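Local atomic coordinates of chitin oligosaccharide binding protein NagB2 (PDB entry 7EHO), a protein that probably binds chitin oligosaccharides as the extracellular solute-binding component of a sugar-uptake system. Residues Thr186-Gly191 / Gly246-Asn251; Ala262-Gly267 / Ser288-Asn293; Met202-Leu207 / Lys237-Leu242. All coordinates share one frame; numbering follows the deposited sequence.

In the fold
Along the chain, the first segment met is 186-191 on strand 188-189, whose partner comes only at 246-251, so interaction 1 closes a loop of 54 intervening residues, mostly helix. Interaction 3 lies wholly within that loop and closes a smaller one of 29 residues, pairing helix 197-212 with helix 230-244. The two meet directly: L242 O lies 2.9 Å from Y247 N, and I248 CD1 packs 4.0 Å from L203 CD2. Interaction 2 follows in series, closing a 20-residue loop between the end of helix 257-265 and the segment before strand 294-297. It touches interaction 1 through K263 and F264, whereas interactions 2 and 3 stay about 11 Å apart at their nearest atoms.

Interaction 1: residues Thr186-Gly191 / Gly246-Asn251; sequences TPIALG and GYIDPN
Two backbone hydrogen bonds join I188 to Y247 and D249. I188 N donates to Y247 O at 2.8 Å, with a bent N-H...O angle of 139°, and D249 N donates to I188 O at 2.9 Å along a straighter path of 159°. Together they bridge I188 with I248.

Apolar contacts flank the bridge. The P187 ring lies against the backbone of Y247, its CB 3.3 Å from Y247 O, while its CG meets the aromatic ring obliquely at CD1. I188 CD1 reaches I248 CG1 at 4.2 Å, and L190 CD2 approaches I248 CG2. In T186, chi1 (-60°) sets OG1 beside the backbone N and CG2 anti to it; that methyl meets D249 CB at 3.9 Å, the two side chains lying at a slant.

D249 supplies the polar side-chain links. Water 1 accepts from L190 N and donates to D249 OD2 at 2.7 Å, while D249 OD1 accepts N251 N from above the carboxylate plane, forming an Asx turn. G246, at positive phi, ends the preceding helix in a Schellman motif. A single beta bridge thus joins the short, weakly bonded strand 188-189 to the loop after helix 230-244, within a solute-binding protein fold of the PBP clan.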
ATOM      1  N   THR A 186      -8.458 -26.094  -1.227  1.00 15.46           N
ATOM      2  CA  THR A 186      -8.009 -25.174  -0.183  1.00 13.36           C
ATOM      3  C   THR A 186      -8.482 -23.766  -0.523  1.00 14.46           C
ATOM      4  O   THR A 186      -8.083 -23.235  -1.569  1.00 14.82           O
ATOM      5  CB  THR A 186      -6.490 -25.204  -0.075  1.00 15.50           C
ATOM      6  OG1 THR A 186      -6.070 -26.535   0.262  1.00 20.24           O
ATOM      7  CG2 THR A 186      -6.020 -24.237   0.999  1.00 13.98           C
ATOM      8  N   PRO A 187      -9.345 -23.143   0.299  1.00 13.18           N
ATOM      9  CA  PRO A 187      -9.922 -21.842  -0.069  1.00 13.56           C
ATOM     10  C   PRO A 187      -8.924 -20.699  -0.091  1.00 14.78           C
ATOM     11  O   PRO A 187      -8.843 -19.997  -1.100  1.00 16.62           O
ATOM     12  CB  PRO A 187     -11.007 -21.630   1.002  1.00 15.22           C
ATOM     13  CG  PRO A 187     -11.403 -23.100   1.357  1.00 14.75           C
ATOM     14  CD  PRO A 187      -9.993 -23.679   1.514  1.00 15.36           C
ATOM     15  N   ILE A 188      -8.188 -20.492   1.002  1.00 15.05           N
ATOM     16  CA  ILE A 188      -7.287 -19.348   1.170  1.00 11.96           C
ATOM     17  C   ILE A 188      -5.884 -19.858   1.460  1.00 14.98           C
ATOM     18  O   ILE A 188      -5.656 -20.502   2.493  1.00 12.91           O
ATOM     19  CB  ILE A 188      -7.743 -18.422   2.310  1.00 11.10           C
ATOM     20  CG1 ILE A 188      -9.227 -18.066   2.170  1.00 15.41           C
ATOM     21  CG2 ILE A 188      -6.885 -17.164   2.382  1.00 14.00           C
ATOM     22  CD1 ILE A 188      -9.749 -17.305   3.374  1.00 11.10           C
ATOM     23  N   ALA A 189      -4.952 -19.551   0.571  1.00 15.38           N
ATOM     24  CA  ALA A 189      -3.535 -19.780   0.827  1.00 16.81           C
ATOM     25  C   ALA A 189      -2.985 -18.726   1.777  1.00 14.87           C
ATOM     26  O   ALA A 189      -3.330 -17.542   1.695  1.00 15.71           O
ATOM     27  CB  ALA A 189      -2.746 -19.760  -0.481  1.00 15.26           C
ATOM     28  N   LEU A 190      -2.093 -19.155   2.666  1.00 11.14           N
ATOM     29  CA  LEU A 190      -1.475 -18.242   3.611  1.00 10.42           C
ATOM     30  C   LEU A 190      -0.276 -18.934   4.226  1.00 11.66           C
ATOM     31  O   LEU A 190      -0.385 -20.057   4.722  1.00 14.33           O
ATOM     32  CB  LEU A 190      -2.469 -17.792   4.689  1.00 12.88           C
ATOM     33  CG  LEU A 190      -2.041 -16.778   5.749  1.00 21.18           C
ATOM     34  CD1 LEU A 190      -1.164 -15.713   5.170  1.00 24.06           C
ATOM     35  CD2 LEU A 190      -3.290 -16.150   6.388  1.00 15.31           C
ATOM     36  N   GLY A 191       0.854 -18.263   4.176  1.00 13.27           N
ATOM     37  CA  GLY A 191       2.056 -18.728   4.846  1.00 14.29           C
ATOM     38  C   GLY A 191       2.406 -17.796   5.989  1.00 13.36           C
ATOM     39  O   GLY A 191       2.918 -16.688   5.769  1.00 14.64           O
ATOM     40  N   GLY A 246     -11.120 -24.561   8.220  1.00 17.73           N
ATOM     41  CA  GLY A 246     -10.296 -24.996   7.113  1.00 16.44           C
ATOM     42  C   GLY A 246     -10.321 -24.093   5.896  1.00 16.04           C
ATOM     43  O   GLY A 246      -9.887 -24.517   4.817  1.00 16.56           O
ATOM     44  N   TYR A 247     -10.838 -22.875   6.025  1.00 15.63           N
ATOM     45  CA  TYR A 247     -10.841 -21.938   4.906  1.00 14.31           C
ATOM     46  C   TYR A 247      -9.452 -21.341   4.704  1.00 14.64           C
ATOM     47  O   TYR A 247      -8.957 -21.267   3.578  1.00 14.97           O
ATOM     48  CB  TYR A 247     -11.873 -20.822   5.141  1.00 15.90           C
ATOM     49  CG  TYR A 247     -13.296 -21.328   5.294  1.00 15.99           C
ATOM     50  CD1 TYR A 247     -13.691 -22.525   4.706  1.00 16.65           C
ATOM     51  CD2 TYR A 247     -14.241 -20.610   6.039  1.00 16.38           C
ATOM     52  CE1 TYR A 247     -15.008 -23.004   4.849  1.00 17.74           C
ATOM     53  CE2 TYR A 247     -15.553 -21.067   6.178  1.00 18.23           C
ATOM     54  CZ  TYR A 247     -15.925 -22.261   5.580  1.00 20.31           C
ATOM     55  OH  TYR A 247     -17.216 -22.729   5.730  1.00 22.25           O
ATOM     56  N   ILE A 248      -8.809 -20.909   5.780  1.00 13.36           N
ATOM     57  CA  ILE A 248      -7.369 -20.679   5.745  1.00 13.84           C
ATOM     58  C   ILE A 248      -6.673 -22.035   5.769  1.00 14.01           C
ATOM     59  O   ILE A 248      -7.019 -22.908   6.575  1.00 13.58           O
ATOM     60  CB  ILE A 248      -6.925 -19.803   6.925  1.00 11.28           C
ATOM     61  CG1 ILE A 248      -7.455 -18.394   6.752  1.00 11.35           C
ATOM     62  CG2 ILE A 248      -5.401 -19.781   7.040  1.00 14.31           C
ATOM     63  CD1 ILE A 248      -7.263 -17.550   7.986  1.00 15.72           C
ATOM     64  N   ASP A 249      -5.726 -22.227   4.851  1.00 15.52           N
ATOM     65  CA  ASP A 249      -4.910 -23.437   4.745  1.00 15.83           C
ATOM     66  C   ASP A 249      -4.549 -23.965   6.135  1.00 11.60           C
ATOM     67  O   ASP A 249      -3.887 -23.270   6.912  1.00 14.03           O
ATOM     68  CB  ASP A 249      -3.645 -23.129   3.941  1.00 12.91           C
ATOM     69  CG  ASP A 249      -2.814 -24.372   3.625  1.00 16.40           C
ATOM     70  OD1 ASP A 249      -3.054 -25.455   4.218  1.00 17.60           O
ATOM     71  OD2 ASP A 249      -1.918 -24.258   2.753  1.00 13.94           O
ATOM     72  N   PRO A 250      -4.963 -25.186   6.486  1.00 13.17           N
ATOM     73  CA  PRO A 250      -4.532 -25.767   7.773  1.00 16.66           C
ATOM     74  C   PRO A 250      -3.031 -25.758   8.015  1.00 13.45           C
ATOM     75  O   PRO A 250      -2.605 -25.685   9.181  1.00 19.29           O
ATOM     76  CB  PRO A 250      -5.099 -27.202   7.712  1.00 17.32           C
ATOM     77  CG  PRO A 250      -6.260 -27.097   6.773  1.00 22.10           C
ATOM     78  CD  PRO A 250      -5.798 -26.117   5.712  1.00 17.19           C
ATOM     79  N   ASN A 251      -2.208 -25.839   6.963  1.00 13.94           N
ATOM     80  CA  ASN A 251      -0.762 -25.822   7.135  1.00 13.48           C
ATOM     81  C   ASN A 251      -0.171 -24.420   7.299  1.00 12.09           C
ATOM     82  O   ASN A 251       1.062 -24.287   7.240  1.00 14.97           O
ATOM     83  CB  ASN A 251      -0.093 -26.523   5.957  1.00 16.75           C
ATOM     84  CG  ASN A 251      -0.495 -27.956   5.841  1.00 27.05           C
ATOM     85  OD1 ASN A 251      -0.907 -28.426   4.764  1.00 24.91           O
ATOM     86  ND2 ASN A 251      -0.352 -28.684   6.936  1.00 20.96           N
TER
HETATM   87  O   HOH W   1      -0.911 -21.805   2.430  1.00 15.53           O

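Interaction 2: residues Ala262-Gly267 / Ser288-Asn293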
ATOM      1  N   ALA A 262       3.279 -19.571  -2.927  1.00 14.00           N
ATOM      2  CA  ALA A 262       3.512 -20.708  -3.812  1.00 16.60           C
ATOM      3  C   ALA A 262       2.296 -21.604  -3.891  1.00 15.71           C
ATOM      4  O   ALA A 262       1.969 -22.123  -4.968  1.00 15.96           O
ATOM      5  CB  ALA A 262       4.759 -21.496  -3.371  1.00 18.92           C
ATOM      6  N   LYS A 263       1.628 -21.802  -2.757  1.00 14.42           N
ATOM      7  CA  LYS A 263       0.435 -22.633  -2.720  1.00 13.99           C
ATOM      8  C   LYS A 263      -0.608 -22.102  -3.686  1.00 18.42           C
ATOM      9  O   LYS A 263      -1.335 -22.872  -4.324  1.00 16.40           O
ATOM     10  CB  LYS A 263      -0.098 -22.650  -1.289  1.00 14.64           C
ATOM     11  CG  LYS A 263      -1.326 -23.497  -1.049  1.00 17.02           C
ATOM     12  CD  LYS A 263      -0.956 -24.892  -0.651  1.00 18.53           C
ATOM     13  CE  LYS A 263      -2.221 -25.733  -0.521  1.00 19.53           C
ATOM     14  NZ  LYS A 263      -1.881 -27.186  -0.339  1.00 17.18           N
ATOM     15  N   PHE A 264      -0.682 -20.787  -3.818  1.00 15.46           N
ATOM     16  CA  PHE A 264      -1.646 -20.201  -4.734  1.00 16.05           C
ATOM     17  C   PHE A 264      -1.174 -20.288  -6.170  1.00 14.23           C
ATOM     18  O   PHE A 264      -1.947 -20.632  -7.079  1.00 16.67           O
ATOM     19  CB  PHE A 264      -1.885 -18.744  -4.358  1.00 15.60           C
ATOM     20  CG  PHE A 264      -2.787 -18.042  -5.309  1.00 18.24           C
ATOM     21  CD1 PHE A 264      -4.135 -18.362  -5.368  1.00 13.72           C
ATOM     22  CD2 PHE A 264      -2.281 -17.062  -6.159  1.00 14.12           C
ATOM     23  CE1 PHE A 264      -4.969 -17.724  -6.259  1.00 17.58           C
ATOM     24  CE2 PHE A 264      -3.138 -16.407  -7.061  1.00 16.77           C
ATOM     25  CZ  PHE A 264      -4.459 -16.752  -7.107  1.00 12.68           C
ATOM     26  N   TYR A 265       0.109 -20.020  -6.399  1.00 16.92           N
ATOM     27  CA  TYR A 265       0.408 -19.639  -7.750  1.00 20.17           C
ATOM     28  C   TYR A 265       0.783 -20.877  -8.586  1.00 18.24           C
ATOM     29  O   TYR A 265       0.906 -20.777  -9.814  1.00 20.12           O
ATOM     30  CB  TYR A 265       1.559 -18.640  -7.833  1.00 15.25           C
ATOM     31  CG  TYR A 265       2.955 -18.998  -7.380  1.00 22.53           C
ATOM     32  CD1 TYR A 265       3.510 -18.870  -6.131  1.00 41.48           C
ATOM     33  CD2 TYR A 265       3.768 -19.376  -8.376  1.00 35.42           C
ATOM     34  CE1 TYR A 265       4.907 -19.122  -5.942  1.00 36.48           C
ATOM     35  CE2 TYR A 265       5.034 -19.609  -8.196  1.00 46.78           C
ATOM     36  CZ  TYR A 265       5.624 -19.527  -6.984  1.00 35.66           C
ATOM     37  OH  TYR A 265       6.966 -19.785  -6.791  1.00 47.94           O
ATOM     38  N   THR A 266       1.034 -21.996  -7.904  1.00 18.20           N
ATOM     39  CA  THR A 266       1.132 -23.339  -8.436  1.00 20.45           C
ATOM     40  C   THR A 266      -0.211 -24.044  -8.437  1.00 18.40           C
ATOM     41  O   THR A 266      -0.242 -25.269  -8.616  1.00 17.82           O
ATOM     42  CB  THR A 266       2.132 -24.181  -7.614  1.00 22.55           C
ATOM     43  OG1 THR A 266       1.672 -24.346  -6.265  1.00 23.72           O
ATOM     44  CG2 THR A 266       3.543 -23.593  -7.609  1.00 21.56           C
ATOM     45  N   GLY A 267      -1.311 -23.319  -8.181  1.00 17.13           N
ATOM     46  CA  GLY A 267      -2.636 -23.813  -8.479  1.00 18.09           C
ATOM     47  C   GLY A 267      -3.366 -24.548  -7.374  1.00 14.97           C
ATOM     48  O   GLY A 267      -4.410 -25.155  -7.656  1.00 16.39           O
ATOM     49  N   SER A 288       4.919 -19.582 -12.001  1.00 19.42           N
ATOM     50  CA  SER A 288       3.471 -19.435 -11.887  1.00 21.67           C
ATOM     51  C   SER A 288       2.730 -20.300 -12.901  1.00 21.99           C
ATOM     52  O   SER A 288       2.969 -20.198 -14.108  1.00 17.76           O
ATOM     53  CB  SER A 288       3.067 -17.974 -12.062  1.00 18.59           C
ATOM     54  OG  SER A 288       1.648 -17.850 -12.029  1.00 17.14           O
ATOM     55  N   THR A 289       1.779 -21.093 -12.414  1.00 17.24           N
ATOM     56  CA  THR A 289       0.896 -21.859 -13.285  1.00 19.93           C
ATOM     57  C   THR A 289      -0.496 -21.247 -13.412  1.00 21.75           C
ATOM     58  O   THR A 289      -1.331 -21.759 -14.170  1.00 21.63           O
ATOM     59  CB  THR A 289       0.792 -23.303 -12.769  1.00 18.60           C
ATOM     60  OG1 THR A 289       0.110 -23.294 -11.518  1.00 21.56           O
ATOM     61  CG2 THR A 289       2.192 -23.915 -12.567  1.00 19.38           C
ATOM     62  N   VAL A 290      -0.771 -20.163 -12.689  1.00 22.68           N
ATOM     63  CA  VAL A 290      -2.108 -19.572 -12.649  1.00 21.43           C
ATOM     64  C   VAL A 290      -2.214 -18.294 -13.474  1.00 24.28           C
ATOM     65  O   VAL A 290      -3.320 -17.745 -13.624  1.00 23.72           O
ATOM     66  CB  VAL A 290      -2.519 -19.291 -11.186  1.00 23.74           C
ATOM     67  CG1 VAL A 290      -2.344 -20.546 -10.348  1.00 22.43           C
ATOM     68  CG2 VAL A 290      -1.670 -18.162 -10.607  1.00 17.25           C
ATOM     69  N   LYS A 291      -1.096 -17.785 -13.982  1.00 26.53           N
ATOM     70  CA  LYS A 291      -1.059 -16.514 -14.697  1.00 30.34           C
ATOM     71  C   LYS A 291      -1.920 -16.419 -15.939  1.00 31.57           C
ATOM     72  O   LYS A 291      -2.039 -15.316 -16.485  1.00 38.17           O
ATOM     73  CB  LYS A 291       0.417 -16.216 -14.906  1.00 28.62           C
ATOM     74  CG  LYS A 291       1.205 -17.157 -15.828  1.00 35.56           C
ATOM     75  CD  LYS A 291       2.647 -16.600 -15.743  1.00 34.52           C
ATOM     76  CE  LYS A 291       3.777 -17.253 -16.586  1.00 40.35           C
ATOM     77  NZ  LYS A 291       4.138 -18.640 -16.014  1.00 26.35           N
ATOM     78  N   ASP A 292      -2.557 -17.500 -16.371  1.00 28.30           N
ATOM     79  CA  ASP A 292      -3.507 -17.441 -17.461  1.00 31.30           C
ATOM     80  C   ASP A 292      -4.947 -17.367 -16.986  1.00 31.79           C
ATOM     81  O   ASP A 292      -5.850 -17.296 -17.822  1.00 35.95           O
ATOM     82  CB  ASP A 292      -3.360 -18.650 -18.398  1.00 33.07           C
ATOM     83  CG  ASP A 292      -1.986 -18.739 -19.059  1.00 44.53           C
ATOM     84  OD1 ASP A 292      -1.659 -19.826 -19.586  1.00 34.79           O
ATOM     85  OD2 ASP A 292      -1.236 -17.738 -19.059  1.00 37.96           O
ATOM     86  N   ASN A 293      -5.185 -17.387 -15.672  1.00 26.95           N
ATOM     87  CA  ASN A 293      -6.538 -17.489 -15.135  1.00 23.04           C
ATOM     88  C   ASN A 293      -6.590 -17.024 -13.683  1.00 22.48           C
ATOM     89  O   ASN A 293      -6.989 -17.763 -12.780  1.00 24.50           O
ATOM     90  CB  ASN A 293      -7.057 -18.915 -15.343  1.00 28.56           C
ATOM     91  CG  ASN A 293      -6.053 -19.977 -14.927  1.00 32.01           C
ATOM     92  OD1 ASN A 293      -5.755 -20.160 -13.744  1.00 32.50           O
ATOM     93  ND2 ASN A 293      -5.459 -20.638 -15.929  1.00 28.22           N
TER
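Y265 meets S288 and V290 where helix 257-265 ends in a Schellman motif, with G267 as its C-prime residue. Going outward along Y265, CB lies 4.3 Å from V290 CG2. Its CG sits between the backbone N and the carbonyl carbon (chi1 63°), and this torsion brings one ring edge to S288: CD2 is 3.5 Å from S288 CA, which lies in the ring plane, and CE2 comes within 3.8 Å of S288 N. CZ and OH lead on away from S288 CA, T266 CG2 lies over one ring face, and the side chain touches K287 outside the segments. An alanine here would lose the ring edge that meets S288 and is likely to open a gap beside that backbone.

The Y265 carbonyl oxygen carries the polar part of the contact: T289 N donates to it at 2.8 Å and 155°, and V290 N adds a weak bond. V290 CG2 also approaches the F264 ring obliquely, at CE2. The OG of S288 is bonded to I282 O, and a type I turn from V290 to N293 leads the loop into strand 294-297. At the helix end, V290 CG1 lies 3.3 Å from F264 O.

Interaction 3: residues Met202-Leu207 / Lys237-Leu242; sequences MLANSL and KRLKDL
L207 and L239 form the centre of a helix-helix packing contact in which segments 202-207 and 237-242 cross obliquely in an antiparallel sense, their axes 10.0 Å apart at closest approach with 135° between their N-to-C directions. No hydrogen bond crosses between the segments; the contact is made by apolar side chains.

In the first shell, the CD2 branch of L207 lies against the backbone of the other helix, 3.5 Å from L239 N, and also meets L239 CB at 3.8 Å. Placing CG anti to the backbone N (chi1 -164°) directs the L207 side chain across to this site. There it crosses R238, with CD2 4.1 Å from R238 CB. The two methyls of L239 divide their contacts: CD1 meets CD2 of L203, while CD2 meets CB of A204. The L239 side chain is likewise anti to its amide nitrogen at CG (chi1 -178°), and it crosses L203 at a slant. The nearest CA atoms of the segments, those of A204 and L239, are 6.5 Å apart, where the small alanine side chain faces a leucine methyl.

Outward from this layer, L407 and L408 of helix 394-408 touch L239, F151 of strand 138-154 touches L203, and F299 touches L207. R238 extends from CG to NE, pairing NE with D234 in a salt bridge and making a cation-pi contact with W170; thus its apolar base serves the interface while its charged end is held elsewhere. L242 CD1 lies near both L207 CD2, at 4.3 Å, and L203 CD2, at 4.4 Å.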
ATOM      1  N   MET A 202      -1.732  -9.075   7.352  1.00 13.83           N
ATOM      2  CA  MET A 202      -2.354  -8.457   6.179  1.00 14.19           C
ATOM      3  C   MET A 202      -3.833  -8.774   6.128  1.00 13.43           C
ATOM      4  O   MET A 202      -4.659  -7.869   6.013  1.00 12.60           O
ATOM      5  CB  MET A 202      -1.696  -8.864   4.854  1.00 14.16           C
ATOM      6  CG  MET A 202      -0.227  -8.521   4.681  1.00 14.08           C
ATOM      7  SD  MET A 202       0.237  -8.809   2.953  1.00 16.37           S
ATOM      8  CE  MET A 202       0.618 -10.593   3.032  1.00 14.24           C
ATOM      9  N   LEU A 203      -4.182 -10.062   6.237  1.00 12.32           N
ATOM     10  CA  LEU A 203      -5.585 -10.451   6.234  1.00 11.35           C
ATOM     11  C   LEU A 203      -6.304  -9.940   7.481  1.00 15.83           C
ATOM     12  O   LEU A 203      -7.421  -9.426   7.390  1.00 13.47           O
ATOM     13  CB  LEU A 203      -5.684 -11.969   6.162  1.00 12.49           C
ATOM     14  CG  LEU A 203      -7.094 -12.554   6.230  1.00 10.86           C
ATOM     15  CD1 LEU A 203      -7.971 -11.887   5.164  1.00 11.45           C
ATOM     16  CD2 LEU A 203      -7.041 -14.093   6.076  1.00 12.75           C
ATOM     17  N   ALA A 204      -5.695 -10.100   8.665  1.00 14.04           N
ATOM     18  CA  ALA A 204      -6.325  -9.607   9.898  1.00 11.38           C
ATOM     19  C   ALA A 204      -6.585  -8.119   9.863  1.00 16.01           C
ATOM     20  O   ALA A 204      -7.588  -7.647  10.414  1.00 15.39           O
ATOM     21  CB  ALA A 204      -5.442  -9.912  11.105  1.00 13.60           C
ATOM     22  N   ASN A 205      -5.845  -7.423   8.988  1.00 16.30           N
ATOM     23  CA  ASN A 205      -5.509  -6.023   9.190  1.00 19.27           C
ATOM     24  C   ASN A 205      -6.885  -5.595   8.823  1.00 16.18           C
ATOM     25  O   ASN A 205      -7.536  -4.812   9.495  1.00 25.83           O
ATOM     26  CB  ASN A 205      -4.986  -5.130   8.083  1.00 21.77           C
ATOM     27  CG  ASN A 205      -4.253  -3.870   8.745  1.00 26.18           C
ATOM     28  OD1 ASN A 205      -3.727  -2.955   9.299  1.00 35.36           O
ATOM     29  ND2 ASN A 205      -5.424  -3.705   9.267  1.00 39.39           N
ATOM     30  N   SER A 206      -7.231  -6.004   7.550  1.00 15.70           N
ATOM     31  CA  SER A 206      -8.370  -5.633   6.738  1.00 13.93           C
ATOM     32  C   SER A 206      -9.667  -6.251   7.232  1.00 11.79           C
ATOM     33  O   SER A 206     -10.751  -5.693   7.017  1.00 14.69           O
ATOM     34  CB  SER A 206      -8.217  -6.062   5.256  1.00 17.09           C
ATOM     35  OG  SER A 206      -7.331  -5.268   4.465  1.00 15.65           O
ATOM     36  N   LEU A 207      -9.583  -7.412   7.872  1.00 14.54           N
ATOM     37  CA  LEU A 207     -10.756  -7.971   8.530  1.00 16.01           C
ATOM     38  C   LEU A 207     -11.230  -7.070   9.675  1.00 14.20           C
ATOM     39  O   LEU A 207     -12.420  -6.765   9.779  1.00 15.33           O
ATOM     40  CB  LEU A 207     -10.446  -9.396   9.002  1.00 16.03           C
ATOM     41  CG  LEU A 207     -11.538 -10.383   9.400  1.00 24.69           C
ATOM     42  CD1 LEU A 207     -12.722 -10.353   8.475  1.00 20.09           C
ATOM     43  CD2 LEU A 207     -10.910 -11.782   9.365  1.00 18.48           C
ATOM     44  N   LYS A 237     -12.099 -12.710  15.899  1.00 14.72           N
ATOM     45  CA  LYS A 237     -12.938 -13.899  15.986  1.00 14.07           C
ATOM     46  C   LYS A 237     -13.237 -14.457  14.598  1.00 16.23           C
ATOM     47  O   LYS A 237     -13.203 -15.671  14.391  1.00 13.79           O
ATOM     48  CB  LYS A 237     -14.238 -13.561  16.713  1.00 20.99           C
ATOM     49  CG  LYS A 237     -14.045 -13.273  18.184  1.00 21.13           C
ATOM     50  CD  LYS A 237     -15.335 -13.456  18.950  1.00 27.97           C
ATOM     51  CE  LYS A 237     -15.190 -12.872  20.347  1.00 33.23           C
ATOM     52  NZ  LYS A 237     -15.950 -13.639  21.388  1.00 34.34           N
ATOM     53  N   ARG A 238     -13.535 -13.587  13.634  1.00 14.91           N
ATOM     54  CA  ARG A 238     -13.771 -14.050  12.267  1.00 13.04           C
ATOM     55  C   ARG A 238     -12.507 -14.637  11.664  1.00 13.44           C
ATOM     56  O   ARG A 238     -12.579 -15.615  10.915  1.00 13.17           O
ATOM     57  CB  ARG A 238     -14.281 -12.895  11.406  1.00 16.31           C
ATOM     58  CG  ARG A 238     -15.634 -12.392  11.867  1.00 15.84           C
ATOM     59  CD  ARG A 238     -16.223 -11.412  10.840  1.00 16.71           C
ATOM     60  NE  ARG A 238     -17.343 -10.669  11.411  1.00 15.46           N
ATOM     61  CZ  ARG A 238     -18.441 -10.331  10.757  1.00 21.77           C
ATOM     62  NH1 ARG A 238     -18.589 -10.672   9.484  1.00 24.70           N
ATOM     63  NH2 ARG A 238     -19.392  -9.636  11.376  1.00 22.14           N
ATOM     64  N   LEU A 239     -11.342 -14.068  12.005  1.00 10.78           N
ATOM     65  CA  LEU A 239     -10.076 -14.610  11.518  1.00 11.86           C
ATOM     66  C   LEU A 239      -9.862 -16.030  12.023  1.00 13.16           C
ATOM     67  O   LEU A 239      -9.530 -16.947  11.254  1.00 11.64           O
ATOM     68  CB  LEU A 239      -8.913 -13.714  11.962  1.00 12.61           C
ATOM     69  CG  LEU A 239      -7.519 -14.146  11.472  1.00 14.90           C
ATOM     70  CD1 LEU A 239      -7.439 -13.958   9.949  1.00 15.51           C
ATOM     71  CD2 LEU A 239      -6.400 -13.359  12.191  1.00 14.63           C
ATOM     72  N   LYS A 240     -10.022 -16.219  13.324  1.00 13.77           N
ATOM     73  CA  LYS A 240      -9.891 -17.562  13.894  1.00 13.86           C
ATOM     74  C   LYS A 240     -10.894 -18.539  13.271  1.00 14.85           C
ATOM     75  O   LYS A 240     -10.554 -19.696  12.990  1.00 15.40           O
ATOM     76  CB  LYS A 240     -10.070 -17.505  15.407  1.00 15.63           C
ATOM     77  CG  LYS A 240      -9.876 -18.890  16.061  1.00 20.56           C
ATOM     78  CD  LYS A 240      -9.769 -18.786  17.563  1.00 26.63           C
ATOM     79  CE  LYS A 240      -9.686 -20.186  18.167  1.00 32.99           C
ATOM     80  NZ  LYS A 240     -11.009 -20.842  18.268  1.00 32.12           N
ATOM     81  N   ASP A 241     -12.133 -18.089  13.028  1.00 16.73           N
ATOM     82  CA  ASP A 241     -13.137 -18.990  12.455  1.00 14.93           C
ATOM     83  C   ASP A 241     -12.766 -19.420  11.042  1.00 12.81           C
ATOM     84  O   ASP A 241     -13.053 -20.552  10.647  1.00 15.32           O
ATOM     85  CB  ASP A 241     -14.523 -18.335  12.462  1.00 16.44           C
ATOM     86  CG  ASP A 241     -15.641 -19.346  12.355  1.00 23.37           C
ATOM     87  OD1 ASP A 241     -15.728 -20.239  13.235  1.00 26.19           O
ATOM     88  OD2 ASP A 241     -16.427 -19.253  11.389  1.00 22.46           O
ATOM     89  N   LEU A 242     -12.165 -18.526  10.248  1.00 13.89           N
ATOM     90  CA  LEU A 242     -11.666 -18.936   8.938  1.00 12.81           C
ATOM     91  C   LEU A 242     -10.664 -20.076   9.066  1.00 14.52           C
ATOM     92  O   LEU A 242     -10.674 -21.030   8.276  1.00 14.90           O
ATOM     93  CB  LEU A 242     -11.007 -17.749   8.221  1.00 11.25           C
ATOM     94  CG  LEU A 242     -11.932 -16.596   7.830  1.00 13.03           C
ATOM     95  CD1 LEU A 242     -11.115 -15.477   7.178  1.00 15.37           C
ATOM     96  CD2 LEU A 242     -13.063 -17.067   6.922  1.00 12.66           C
TER